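Local coordinates for protein endonuclease NucS (Pyrococcus abyssi, PDB 2VLD) that forms a homodimer, binds single-stranded DNA and cleaves the 3' and 5' single-stranded extremities of branched DNA structures, at residues A[17-22]-A[27-32]; A[55-58]-A[62-65]; A[138-143]-A[228-233]; A[174-179]-A[185-190]; A[190-195]-A[201-206]. The protein carries 2 engineered substitutions. All blocks are in the same frame, centred on the assembly; numbering follows the deposited sequence.

Contact 1: residues A[17-22]-A[27-32]; sequences ELLDLA and GVVTIF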
# COMPACT_ATOMS: atom_id res chain seq x y z
N GLU A 17 -9.95 -21.27 -0.12
CA GLU A 17 -10.48 -21.33 1.25
C GLU A 17 -10.27 -20.00 1.94
O GLU A 17 -11.19 -19.44 2.54
CB GLU A 17 -9.81 -22.46 2.06
CG GLU A 17 -10.47 -23.82 1.91
CD GLU A 17 -9.89 -24.86 2.87
OE1 GLU A 17 -9.62 -24.52 4.05
OE2 GLU A 17 -9.72 -26.04 2.43
N LEU A 18 -9.05 -19.49 1.84
CA LEU A 18 -8.65 -18.28 2.53
C LEU A 18 -9.31 -17.01 1.99
O LEU A 18 -9.67 -16.13 2.77
CB LEU A 18 -7.12 -18.15 2.53
CG LEU A 18 -6.41 -19.21 3.39
CD1 LEU A 18 -4.92 -19.25 3.10
CD2 LEU A 18 -6.65 -18.99 4.87
N LEU A 19 -9.49 -16.93 0.68
CA LEU A 19 -10.19 -15.80 0.08
C LEU A 19 -11.65 -15.75 0.53
O LEU A 19 -12.13 -14.70 0.96
CB LEU A 19 -10.11 -15.83 -1.45
CG LEU A 19 -8.74 -15.79 -2.15
CD1 LEU A 19 -8.95 -15.70 -3.65
CD2 LEU A 19 -7.85 -14.65 -1.67
N ASP A 20 -12.32 -16.90 0.44
CA ASP A 20 -13.71 -17.06 0.92
C ASP A 20 -13.80 -16.77 2.41
O ASP A 20 -14.71 -16.08 2.86
CB ASP A 20 -14.24 -18.48 0.63
CG ASP A 20 -14.38 -18.78 -0.86
OD1 ASP A 20 -13.86 -18.00 -1.70
OD2 ASP A 20 -15.01 -19.81 -1.19
N LEU A 21 -12.85 -17.30 3.17
CA LEU A 21 -12.76 -17.04 4.59
C LEU A 21 -12.75 -15.53 4.79
O LEU A 21 -13.51 -14.99 5.60
CB LEU A 21 -11.49 -17.67 5.17
CG LEU A 21 -11.48 -18.21 6.60
CD1 LEU A 21 -10.10 -18.75 6.93
CD2 LEU A 21 -11.89 -17.17 7.63
N ALA A 22 -11.91 -14.85 4.02
CA ALA A 22 -11.79 -13.40 4.10
C ALA A 22 -13.05 -12.68 3.65
O ALA A 22 -13.45 -11.70 4.29
CB ALA A 22 -10.59 -12.93 3.31
N GLY A 27 -12.32 -9.74 6.04
CA GLY A 27 -10.92 -9.47 6.36
C GLY A 27 -10.11 -8.97 5.18
O GLY A 27 -10.59 -8.94 4.04
N VAL A 28 -8.88 -8.56 5.47
CA VAL A 28 -7.93 -8.10 4.45
C VAL A 28 -7.01 -9.26 4.10
O VAL A 28 -6.44 -9.90 5.00
CB VAL A 28 -7.09 -6.89 4.93
CG1 VAL A 28 -6.06 -6.46 3.87
CG2 VAL A 28 -7.99 -5.72 5.28
N VAL A 29 -6.88 -9.54 2.80
CA VAL A 29 -5.92 -10.53 2.28
C VAL A 29 -4.62 -9.84 1.89
O VAL A 29 -4.65 -8.85 1.15
CB VAL A 29 -6.47 -11.29 1.05
CG1 VAL A 29 -5.60 -12.50 0.72
CG2 VAL A 29 -7.92 -11.72 1.28
N THR A 30 -3.50 -10.35 2.39
CA THR A 30 -2.18 -9.89 1.95
C THR A 30 -1.36 -11.09 1.50
O THR A 30 -1.03 -11.97 2.30
CB THR A 30 -1.43 -9.14 3.06
OG1 THR A 30 -2.22 -8.06 3.55
CG2 THR A 30 -0.10 -8.58 2.54
N ILE A 31 -1.03 -11.12 0.21
CA ILE A 31 -0.25 -12.21 -0.34
C ILE A 31 1.16 -11.71 -0.63
O ILE A 31 1.36 -10.63 -1.20
CB ILE A 31 -0.91 -12.74 -1.63
CG1 ILE A 31 -2.28 -13.34 -1.31
CG2 ILE A 31 -0.03 -13.80 -2.28
CD1 ILE A 31 -3.29 -13.25 -2.46
N PHE A 32 2.14 -12.50 -0.21
CA PHE A 32 3.51 -12.33 -0.67
C PHE A 32 3.77 -13.43 -1.68
O PHE A 32 3.59 -14.62 -1.38
CB PHE A 32 4.46 -12.46 0.51
CG PHE A 32 4.03 -11.67 1.69
CD1 PHE A 32 2.95 -12.10 2.46
CD2 PHE A 32 4.69 -10.51 2.04
CE1 PHE A 32 2.53 -11.36 3.56
CE2 PHE A 32 4.28 -9.75 3.14
CZ PHE A 32 3.20 -10.18 3.90
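V29 carries the apolar half of this contact, and its side chain can be traced outward from CB, which heads from strand 28-40 toward helix 12-25. At CB the chain forks. CG1, anti to the backbone N (chi1 -168°), reaches L19, with V29 CG1 3.9 Å from L19 CD2. CG2 takes the place beside the backbone N and meets the next turn of the helix: V29 CG2 lies 3.6 Å from A22 CB and, more loosely, 4.2 Å from L19 CD2. One valine therefore bridges two helix residues three positions apart, a methyl for each. A22 points its CB at the strand, whereas L19 sets off to one side and only its CD2 branch comes close, its side chain lying roughly perpendicular to that of V29. The elements joined are the N-terminal helix and the sheet of the PH-like domain, where L110 of strand 106-113 and I56 of strand 50-56 also touch V29. The polar link lies in the last turn of helix 12-25, just ahead of the loop that leads into the strand: G27 N donates to A22 O at 2.9 Å with an N-H...O angle of 151°, the donor tilted 16° from the carbonyl plane. This bond reaches back five residues and holds G27, the residue before the strand, close against the helix; the two CA atoms, A22 and G27, are 4.6 Å apart. V28, T30 and F32 turn their side chains to the other face of the strand, where F32 meets the ring of F113 of the second subunit, the planes nearly perpendicular.

Contact 2: residues A[55-58]-A[62-65]; sequences IIKP and FLIH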
# COMPACT_ATOMS: atom_id res chain seq x y z
N ILE A 55 -2.55 -6.66 -1.84
CA ILE A 55 -3.47 -6.37 -0.75
C ILE A 55 -4.90 -6.29 -1.29
O ILE A 55 -5.18 -5.54 -2.22
CB ILE A 55 -3.05 -5.07 -0.02
CG1 ILE A 55 -1.68 -5.26 0.64
CG2 ILE A 55 -4.06 -4.68 1.04
CD1 ILE A 55 -1.05 -4.00 1.21
N ILE A 56 -5.79 -7.08 -0.72
CA ILE A 56 -7.16 -7.12 -1.16
C ILE A 56 -8.02 -6.75 0.03
O ILE A 56 -8.01 -7.44 1.06
CB ILE A 56 -7.56 -8.53 -1.69
CG1 ILE A 56 -6.56 -9.03 -2.74
CG2 ILE A 56 -8.98 -8.51 -2.25
CD1 ILE A 56 -6.69 -10.52 -3.07
N LYS A 57 -8.73 -5.64 -0.09
CA LYS A 57 -9.55 -5.16 1.00
C LYS A 57 -11.00 -5.54 0.77
O LYS A 57 -11.42 -5.69 -0.38
CB LYS A 57 -9.43 -3.65 1.11
CG LYS A 57 -8.03 -3.20 1.34
CD LYS A 57 -7.98 -1.78 1.81
CE LYS A 57 -6.53 -1.39 2.05
NZ LYS A 57 -6.40 0.08 2.28
N PRO A 58 -11.76 -5.67 1.87
CA PRO A 58 -13.17 -6.08 1.84
C PRO A 58 -14.04 -5.28 0.86
O PRO A 58 -14.93 -5.84 0.23
CB PRO A 58 -13.61 -5.83 3.28
CG PRO A 58 -12.38 -6.03 4.06
CD PRO A 58 -11.30 -5.43 3.24
N PHE A 62 -7.71 -3.09 -4.29
CA PHE A 62 -6.75 -4.11 -4.68
C PHE A 62 -5.46 -3.36 -4.99
O PHE A 62 -5.50 -2.40 -5.76
CB PHE A 62 -7.27 -4.79 -5.94
CG PHE A 62 -6.55 -6.05 -6.30
CD1 PHE A 62 -5.37 -6.00 -7.03
CD2 PHE A 62 -7.06 -7.28 -5.94
CE1 PHE A 62 -4.69 -7.19 -7.37
CE2 PHE A 62 -6.40 -8.47 -6.27
CZ PHE A 62 -5.21 -8.42 -6.99
N LEU A 63 -4.34 -3.76 -4.38
CA LEU A 63 -3.10 -3.03 -4.51
C LEU A 63 -1.96 -3.99 -4.75
O LEU A 63 -1.89 -5.04 -4.11
CB LEU A 63 -2.77 -2.23 -3.23
CG LEU A 63 -3.91 -1.47 -2.57
CD1 LEU A 63 -3.48 -0.99 -1.21
CD2 LEU A 63 -4.22 -0.33 -3.45
N ILE A 64 -1.06 -3.62 -5.65
CA ILE A 64 0.08 -4.45 -5.93
C ILE A 64 1.36 -3.65 -5.69
O ILE A 64 1.61 -2.61 -6.33
CB ILE A 64 0.02 -4.98 -7.38
CG1 ILE A 64 -1.20 -5.87 -7.59
CG2 ILE A 64 1.29 -5.75 -7.74
CD1 ILE A 64 -1.38 -6.27 -9.05
N HIS A 65 2.15 -4.12 -4.74
CA HIS A 65 3.39 -3.41 -4.40
C HIS A 65 4.55 -4.25 -4.76
O HIS A 65 4.55 -5.46 -4.50
CB HIS A 65 3.46 -3.06 -2.90
CG HIS A 65 2.92 -1.71 -2.58
ND1 HIS A 65 1.61 -1.52 -2.15
CD2 HIS A 65 3.48 -0.49 -2.64
CE1 HIS A 65 1.40 -0.23 -1.96
NE2 HIS A 65 2.51 0.42 -2.26
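Two backbone hydrogen bonds tie I55 to L63: I55 N donates to L63 O at 2.9 Å with an N-H...O angle of 165°, and L63 N returns a bond to I55 O, also 2.9 Å long but more bent at 146°. The reciprocal pair identifies I55 and L63 as a hydrogen-bonded antiparallel pair in the beta hairpin of strands 50-56 and 62-65, part of the PH-like domain. I55 O has a further visitor, for F62 CA approaches it to 3.2 Å in a CA-H...O contact. The adjoining pair, I56 with F62, is non-hydrogen-bonded, and its side chains rise together from the opposite face of the sheet to I55 and L63. F62 CG is anti to the backbone N (chi1 -168°), which lays the ring alongside I56, both side chains pointing the same way; there F62 also packs on L100 and V102 of strand 98-104. Just past the strand end, K57 runs out as a nearly straight chain past L63 to the second subunit, where its NZ is hydrogen-bonded to K69 O and Q66 O of that chain. On the face of I55 and L63 the apolar fit is slacker, I55 CB standing 4.3 Å from L63 CD1. The closest side-chain approach is at the ring: I56 CG1 sits 3.6 Å from F62 CE2, and I56 CD1 comes to 3.8 Å of the same carbon.

Contact 3: residues A[138-143]-A[228-233]; sequences PRVIEE and RKLEPP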
# COMPACT_ATOMS: atom_id res chain seq x y z
N PRO A 138 -4.29 33.74 30.17
CA PRO A 138 -3.04 33.02 30.42
C PRO A 138 -2.92 32.57 31.87
O PRO A 138 -2.12 31.69 32.19
CB PRO A 138 -1.97 34.07 30.13
CG PRO A 138 -2.59 35.00 29.18
CD PRO A 138 -4.05 35.04 29.51
N ARG A 139 -3.74 33.17 32.74
CA ARG A 139 -3.66 32.92 34.16
C ARG A 139 -3.99 31.46 34.51
O ARG A 139 -3.48 30.93 35.49
CB ARG A 139 -4.53 33.92 34.93
CG ARG A 139 -4.05 34.25 36.34
CD ARG A 139 -5.00 35.24 37.03
NE ARG A 139 -4.64 36.63 36.77
CZ ARG A 139 -4.03 37.43 37.65
NH1 ARG A 139 -3.73 36.98 38.87
NH2 ARG A 139 -3.73 38.68 37.32
N VAL A 140 -4.82 30.81 33.69
CA VAL A 140 -5.13 29.39 33.87
C VAL A 140 -3.87 28.52 33.86
O VAL A 140 -3.82 27.44 34.45
CB VAL A 140 -6.14 28.85 32.84
CG1 VAL A 140 -7.43 29.65 32.89
CG2 VAL A 140 -5.55 28.84 31.43
N ILE A 141 -2.84 29.01 33.18
CA ILE A 141 -1.55 28.37 33.18
C ILE A 141 -0.74 28.89 34.37
O ILE A 141 -0.28 28.12 35.21
CB ILE A 141 -0.79 28.63 31.86
CG1 ILE A 141 -1.62 28.22 30.62
CG2 ILE A 141 0.62 28.00 31.88
CD1 ILE A 141 -2.13 26.80 30.61
N GLU A 142 -0.58 30.20 34.42
CA GLU A 142 0.33 30.84 35.35
C GLU A 142 0.14 32.33 35.38
O GLU A 142 -0.32 32.94 34.41
CB GLU A 142 1.76 30.62 34.91
CG GLU A 142 2.60 29.87 35.87
CD GLU A 142 4.04 29.84 35.45
OE1 GLU A 142 4.62 28.74 35.52
OE2 GLU A 142 4.60 30.88 35.04
N GLU A 143 0.54 32.92 36.49
CA GLU A 143 0.62 34.36 36.64
C GLU A 143 1.72 34.89 35.71
O GLU A 143 2.88 34.48 35.80
CB GLU A 143 0.88 34.69 38.12
CG GLU A 143 1.45 36.06 38.41
CD GLU A 143 0.51 37.17 38.05
OE1 GLU A 143 -0.73 36.97 38.13
OE2 GLU A 143 1.02 38.25 37.68
N ARG A 228 -0.69 21.02 34.29
CA ARG A 228 -1.69 22.01 34.61
C ARG A 228 -3.05 21.46 34.23
O ARG A 228 -3.24 20.95 33.13
CB ARG A 228 -1.44 23.31 33.86
CG ARG A 228 -2.01 24.52 34.56
CD ARG A 228 -1.09 25.01 35.66
NE ARG A 228 -1.65 26.14 36.39
CZ ARG A 228 -2.37 26.04 37.50
NH1 ARG A 228 -2.63 24.85 38.02
NH2 ARG A 228 -2.84 27.13 38.10
N LYS A 229 -3.98 21.57 35.17
CA LYS A 229 -5.31 21.00 35.00
C LYS A 229 -6.21 21.97 34.26
O LYS A 229 -6.35 23.13 34.65
CB LYS A 229 -5.89 20.66 36.37
CG LYS A 229 -7.09 19.74 36.34
CD LYS A 229 -7.85 19.82 37.65
CE LYS A 229 -9.12 19.01 37.58
NZ LYS A 229 -10.02 19.34 38.72
N LEU A 230 -6.82 21.49 33.17
CA LEU A 230 -7.77 22.29 32.39
C LEU A 230 -8.74 21.44 31.59
O LEU A 230 -8.34 20.47 30.93
CB LEU A 230 -7.01 23.25 31.46
CG LEU A 230 -7.78 24.42 30.87
CD1 LEU A 230 -8.04 25.51 31.92
CD2 LEU A 230 -7.03 24.99 29.68
N GLU A 231 -10.03 21.81 31.63
CA GLU A 231 -11.09 21.08 30.94
C GLU A 231 -11.43 21.73 29.60
O GLU A 231 -11.61 22.95 29.57
CB GLU A 231 -12.37 21.08 31.79
CG GLU A 231 -12.21 20.57 33.21
CD GLU A 231 -12.41 19.07 33.33
OE1 GLU A 231 -12.67 18.40 32.31
OE2 GLU A 231 -12.31 18.57 34.47
N PRO A 232 -11.52 20.94 28.51
CA PRO A 232 -12.11 21.54 27.30
C PRO A 232 -13.55 21.99 27.65
O PRO A 232 -14.41 21.13 27.88
CB PRO A 232 -12.07 20.40 26.26
CG PRO A 232 -11.85 19.15 27.05
CD PRO A 232 -11.12 19.54 28.30
N PRO A 233 -13.78 23.32 27.77
CA PRO A 233 -14.97 24.00 28.35
C PRO A 233 -16.35 23.44 27.91
O PRO A 233 -17.38 23.90 28.44
CB PRO A 233 -14.82 25.47 27.89
CG PRO A 233 -13.66 25.46 26.88
CD PRO A 233 -12.80 24.31 27.28
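R228 bends its side chain back to reach the loop carbonyls of V140 and I141. CG starts anti to the backbone N (chi1 -154°), and a sharp turn at chi2 (82°) then carries NE to I141 O, 2.7 Å away. With an N-H...O angle of 145° this is a hydrogen bond, though an irregular one: the acceptor lies close to the guanidinium plane, at its edge, while the donor stands well above the plane of the I141 carbonyl rather than on a lone pair. V140 O is also near, 3.2 Å from R228 NE, but its angle is too poor for a bond. Beside this polar point, the V140 and L230 side chains come together crosswise, with L230 CD1 4.0 Å from V140 CB and 4.2 Å from V140 CG2. The loop that offers the two carbonyls is shaped by a short 3-10 segment, in which P138 O accepts from both I141 N (2.9 Å) and E142 N (3.1 Å). The I141 side chain turns away from R228 and packs on I134, I206 and V208. In this way the loop after helix 127-136 is joined to strand 226-229, the outermost strand at its end of the C-terminal nuclease sheet within the chain. E142 takes its charge to R204 on the neighbouring strand instead of to R228. Across the two segments the arginine is therefore met by peptide dipoles, not by a carboxylate: its cation is probably eased by two nearby carbonyl oxygens, but a single NE hydrogen bond is the directional tie.

Contact 4: residues A[174-179]-A[185-190]; sequences ELKRRK and VSQMKR. Engineered in segment 185-190: M188 (natural residue Leu).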
# COMPACT_ATOMS: atom_id res chain seq x y z
N GLU A 174 1.79 21.48 25.78
CA GLU A 174 1.19 20.37 25.06
C GLU A 174 -0.24 20.17 25.58
O GLU A 174 -0.42 19.85 26.75
CB GLU A 174 2.03 19.11 25.27
CG GLU A 174 1.57 17.87 24.50
CD GLU A 174 1.79 17.98 22.99
OE1 GLU A 174 2.30 19.02 22.51
OE2 GLU A 174 1.43 17.03 22.27
N LEU A 175 -1.23 20.39 24.72
CA LEU A 175 -2.64 20.28 25.12
C LEU A 175 -3.26 18.97 24.68
O LEU A 175 -3.32 18.65 23.49
CB LEU A 175 -3.49 21.43 24.55
CG LEU A 175 -2.92 22.82 24.32
CD1 LEU A 175 -3.95 23.68 23.63
CD2 LEU A 175 -2.48 23.47 25.63
N LYS A 176 -3.73 18.20 25.64
CA LYS A 176 -4.56 17.04 25.36
C LYS A 176 -5.94 17.30 25.97
O LYS A 176 -6.06 18.06 26.93
CB LYS A 176 -3.91 15.76 25.89
CG LYS A 176 -2.61 15.38 25.16
CD LYS A 176 -2.83 14.40 24.00
CE LYS A 176 -2.05 14.80 22.73
NZ LYS A 176 -0.55 14.73 22.81
N ARG A 177 -6.98 16.69 25.40
CA ARG A 177 -8.34 16.92 25.89
C ARG A 177 -8.89 15.73 26.69
O ARG A 177 -9.95 15.83 27.30
CB ARG A 177 -9.28 17.26 24.73
CG ARG A 177 -9.36 16.17 23.68
CD ARG A 177 -10.68 16.22 22.93
NE ARG A 177 -10.57 15.45 21.69
CZ ARG A 177 -10.08 15.94 20.55
NH1 ARG A 177 -9.65 17.20 20.48
NH2 ARG A 177 -10.02 15.16 19.48
N ARG A 178 -8.17 14.61 26.65
CA ARG A 178 -8.49 13.43 27.45
C ARG A 178 -7.43 13.24 28.52
O ARG A 178 -6.53 14.08 28.66
CB ARG A 178 -8.58 12.19 26.55
CG ARG A 178 -9.75 12.22 25.57
CD ARG A 178 -9.92 10.90 24.81
NE ARG A 178 -11.23 10.81 24.16
CZ ARG A 178 -11.48 11.10 22.88
NH1 ARG A 178 -10.50 11.51 22.07
NH2 ARG A 178 -12.71 10.98 22.41
N LYS A 179 -7.52 12.16 29.29
CA LYS A 179 -6.46 11.79 30.22
C LYS A 179 -5.13 11.75 29.48
O LYS A 179 -5.00 11.07 28.46
CB LYS A 179 -6.72 10.42 30.85
CG LYS A 179 -7.25 10.43 32.28
CD LYS A 179 -6.68 9.26 33.06
CE LYS A 179 -7.75 8.49 33.83
NZ LYS A 179 -8.39 9.29 34.91
N VAL A 185 3.47 12.84 27.35
CA VAL A 185 4.63 13.38 28.04
C VAL A 185 5.90 13.26 27.19
O VAL A 185 6.66 14.22 27.07
CB VAL A 185 4.82 12.74 29.45
CG1 VAL A 185 6.08 13.27 30.14
CG2 VAL A 185 3.62 13.03 30.33
N SER A 186 6.10 12.10 26.57
CA SER A 186 7.25 11.86 25.68
C SER A 186 7.23 12.79 24.48
O SER A 186 8.28 13.28 24.04
CB SER A 186 7.24 10.42 25.18
OG SER A 186 7.16 9.51 26.26
N GLN A 187 6.03 13.02 23.94
CA GLN A 187 5.84 13.95 22.85
C GLN A 187 6.33 15.33 23.30
O GLN A 187 7.24 15.91 22.70
CB GLN A 187 4.38 13.94 22.35
CG GLN A 187 4.18 14.68 21.03
CD GLN A 187 2.91 14.27 20.23
OE1 GLN A 187 2.79 13.13 19.78
NE2 GLN A 187 2.00 15.23 20.02
N MSE A 188 5.77 15.83 24.40
CA MSE A 188 6.17 17.13 24.92
C MSE A 188 7.67 17.20 25.23
O MSE A 188 8.33 18.21 24.93
CB MSE A 188 5.37 17.49 26.15
CG MSE A 188 5.71 18.87 26.65
SE MSE A 188 4.51 19.40 28.08
CE MSE A 188 5.18 18.22 29.46
N LYS A 189 8.20 16.13 25.84
CA LYS A 189 9.63 16.05 26.13
C LYS A 189 10.46 16.34 24.89
O LYS A 189 11.37 17.16 24.94
CB LYS A 189 9.99 14.67 26.70
CG LYS A 189 11.47 14.54 27.03
CD LYS A 189 11.82 13.20 27.68
CE LYS A 189 13.33 12.94 27.65
NZ LYS A 189 14.14 14.07 28.21
N ARG A 190 10.13 15.68 23.79
CA ARG A 190 10.86 15.86 22.54
C ARG A 190 10.92 17.34 22.14
O ARG A 190 11.97 17.83 21.74
CB ARG A 190 10.22 15.03 21.43
CG ARG A 190 11.12 14.83 20.23
CD ARG A 190 10.52 13.87 19.23
NE ARG A 190 9.60 14.54 18.32
CZ ARG A 190 8.29 14.32 18.28
NH1 ARG A 190 7.73 13.42 19.08
NH2 ARG A 190 7.54 14.98 17.42
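E174 splits its contact between an apolar stem and a polar tip. The stem is the close-packed part: with CG anti to the backbone N (chi1 -176°), E174 CB rests 3.8 Å from the SE of M188, a selenomethionine engineered in place of leucine, and the two side chains run alongside with opposite headings. M188 continues into the interior against L207, L220 and L225. At the tip a bend at chi2 (69°) turns the carboxylate toward Q187, whose NE2 donates to E174 OE2 at 2.9 Å. That bond is bent, 130° at the hydrogen, and the planes of amide and carboxylate stand steeply across one another. Q187 meets OE2 on its syn side; K176 NZ meets the same oxygen on the anti side at 3.1 Å, in a salt bridge within strand 170-175 and the residues that follow it. The looser side lies here. K176 is partly exposed and repeatedly kinked, its NZ is 3.8 Å from Q187 NE2 without bonding to it, and K44 and E46 of the second subunit border the pair. E174 and K176, with D160 close by, match the D and E-x-K pattern of the PDDEXK clan and probably belong to the nuclease active site, here at the first step of a beta-alpha-beta unit. With an alanine at E174 the carboxylate is gone, and Q187 NE2 and K176 NZ would probably lose their common acceptor, leaving the lysine end free to turn. Because one of the two donors on OE2 comes from helix 182-199, Q187 probably acts as a second-shell group that orients the E174 carboxylate, together with K176.

Contact 5: residues A[190-195]-A[201-206]; sequences RYVDSL and ENVRGI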
# COMPACT_ATOMS: atom_id res chain seq x y z
N ARG A 190 10.13 15.68 23.79
CA ARG A 190 10.86 15.86 22.54
C ARG A 190 10.92 17.34 22.14
O ARG A 190 11.97 17.83 21.74
CB ARG A 190 10.22 15.03 21.43
CG ARG A 190 11.12 14.83 20.23
CD ARG A 190 10.52 13.87 19.23
NE ARG A 190 9.60 14.54 18.32
CZ ARG A 190 8.29 14.32 18.28
NH1 ARG A 190 7.73 13.42 19.08
NH2 ARG A 190 7.54 14.98 17.42
N TYR A 191 9.78 18.03 22.27
CA TYR A 191 9.69 19.45 21.94
C TYR A 191 10.58 20.25 22.85
O TYR A 191 11.33 21.11 22.39
CB TYR A 191 8.25 19.96 22.03
CG TYR A 191 7.24 19.18 21.21
CD1 TYR A 191 5.95 18.98 21.69
CD2 TYR A 191 7.58 18.64 19.97
CE1 TYR A 191 5.02 18.27 20.96
CE2 TYR A 191 6.66 17.93 19.22
CZ TYR A 191 5.38 17.74 19.72
OH TYR A 191 4.45 17.03 18.99
N VAL A 192 10.51 19.96 24.15
CA VAL A 192 11.30 20.68 25.15
C VAL A 192 12.80 20.51 24.89
O VAL A 192 13.53 21.49 24.78
CB VAL A 192 10.89 20.27 26.59
CG1 VAL A 192 11.84 20.85 27.62
CG2 VAL A 192 9.47 20.72 26.88
N ASP A 193 13.24 19.26 24.75
CA ASP A 193 14.63 18.94 24.47
C ASP A 193 15.14 19.64 23.21
O ASP A 193 16.22 20.21 23.23
CB ASP A 193 14.83 17.43 24.34
CG ASP A 193 14.73 16.70 25.67
OD1 ASP A 193 14.81 17.37 26.73
OD2 ASP A 193 14.58 15.46 25.65
N SER A 194 14.35 19.58 22.14
CA SER A 194 14.65 20.28 20.89
C SER A 194 14.93 21.77 21.14
O SER A 194 15.90 22.32 20.64
CB SER A 194 13.49 20.10 19.89
OG SER A 194 13.63 20.91 18.74
N LEU A 195 14.07 22.40 21.93
CA LEU A 195 14.22 23.80 22.25
C LEU A 195 15.35 24.05 23.25
O LEU A 195 15.98 25.10 23.21
CB LEU A 195 12.90 24.37 22.76
CG LEU A 195 11.76 24.45 21.75
CD1 LEU A 195 10.48 24.29 22.48
CD2 LEU A 195 11.75 25.76 20.99
N GLU A 201 19.13 25.78 28.81
CA GLU A 201 18.45 24.92 29.76
C GLU A 201 17.13 25.50 30.28
O GLU A 201 16.33 24.78 30.90
CB GLU A 201 19.39 24.58 30.93
CG GLU A 201 19.04 23.29 31.69
CD GLU A 201 19.41 22.01 30.94
OE1 GLU A 201 20.01 22.10 29.84
OE2 GLU A 201 19.11 20.91 31.45
N ASN A 202 16.88 26.78 30.02
CA ASN A 202 15.69 27.46 30.54
C ASN A 202 14.48 27.45 29.61
O ASN A 202 14.07 28.48 29.07
CB ASN A 202 16.03 28.87 31.02
CG ASN A 202 16.88 28.88 32.27
OD1 ASN A 202 16.90 27.91 33.05
ND2 ASN A 202 17.58 29.98 32.48
N VAL A 203 13.93 26.25 29.44
CA VAL A 203 12.74 26.01 28.65
C VAL A 203 11.86 25.13 29.52
O VAL A 203 12.32 24.10 30.03
CB VAL A 203 13.07 25.25 27.34
CG1 VAL A 203 11.81 24.70 26.69
CG2 VAL A 203 13.83 26.14 26.38
N ARG A 204 10.61 25.52 29.70
CA ARG A 204 9.70 24.74 30.52
C ARG A 204 8.68 23.99 29.68
O ARG A 204 8.25 24.47 28.63
CB ARG A 204 9.00 25.62 31.56
CG ARG A 204 9.97 26.26 32.53
CD ARG A 204 9.33 26.55 33.85
NE ARG A 204 8.56 27.77 33.79
CZ ARG A 204 7.29 27.87 34.15
NH1 ARG A 204 6.63 26.83 34.62
NH2 ARG A 204 6.67 29.04 34.05
N GLY A 205 8.31 22.81 30.14
CA GLY A 205 7.30 22.02 29.48
C GLY A 205 6.11 21.82 30.39
O GLY A 205 6.23 21.18 31.43
N ILE A 206 4.98 22.40 30.02
CA ILE A 206 3.75 22.20 30.78
C ILE A 206 2.73 21.40 29.98
O ILE A 206 2.31 21.82 28.90
CB ILE A 206 3.11 23.53 31.24
CG1 ILE A 206 4.10 24.36 32.07
CG2 ILE A 206 1.82 23.25 32.02
CD1 ILE A 206 3.70 25.83 32.28
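R204, whose carbonyl O lies 4.3 Å from V192 CG2, sends its side chain to the far face of the strand, where its NH2 is gripped by two carboxylates, E142 and D165, and its NH1 by E226. That charge is kept away from helix 182-199, and the face turned to the helix is apolar. There V192 CG1 is anti to the backbone N (chi1 171°) and lies 4.0 Å from V203 CG1. V192 CG2, beside the backbone N, settles on bare backbone 3.6 Å from G205 CA, where the absence of a side chain lets the helix come close; a CB on G205 would point toward the helix. V203 straddles the next turn: its CG1 is 4.1 Å from L195 CB as well, while V203 CG2 stands 4.0 Å from L195 O. The helix and strand axes approach to 8.3 Å and run nearly antiparallel (172°), as in a beta-alpha-beta unit linking the neighbouring parallel strands 170-175 and 203-209. L225 touches V192, and V172 and I154 touch L195. Replacing V192 by an alanine removes both of its methyls, which would probably open a gap beside G205 and leave V203 CG1 with only L195 as partner in residues 190-195. R190 and Y191 bond to E40 of the second subunit. Between the two segments every contact is van der Waals in kind, so the position of helix on strand rests on methyl shape and burial, while the charged groups of R204 and R190 find their partners away from this interface.

Overall arrangement
Contacts 1 and 2 lie in the N-terminal PH-like domain and contacts 3, 4 and 5 in the nuclease domain, contact 1 being about 51 Å from contact 3 between centres. Contacts 1 and 2 are joined by neighbouring strands, V29 O lying 2.8 Å from I56 N, a probable hydrogen bond. Contacts 4 and 5 share helix 182-199, contact 4 at the end beside the probable active site, contact 5 farther along on its apolar side. Contacts 1, 2, 4 and 5 are buried; contact 3, partly exposed, is the one that the second subunit does not touch, yet its E142 meets R204 of contact 5. Backbone bonds dominate contact 2, methyl packing contacts 1 and 5, and side-chain polar bonds contacts 3 and 4.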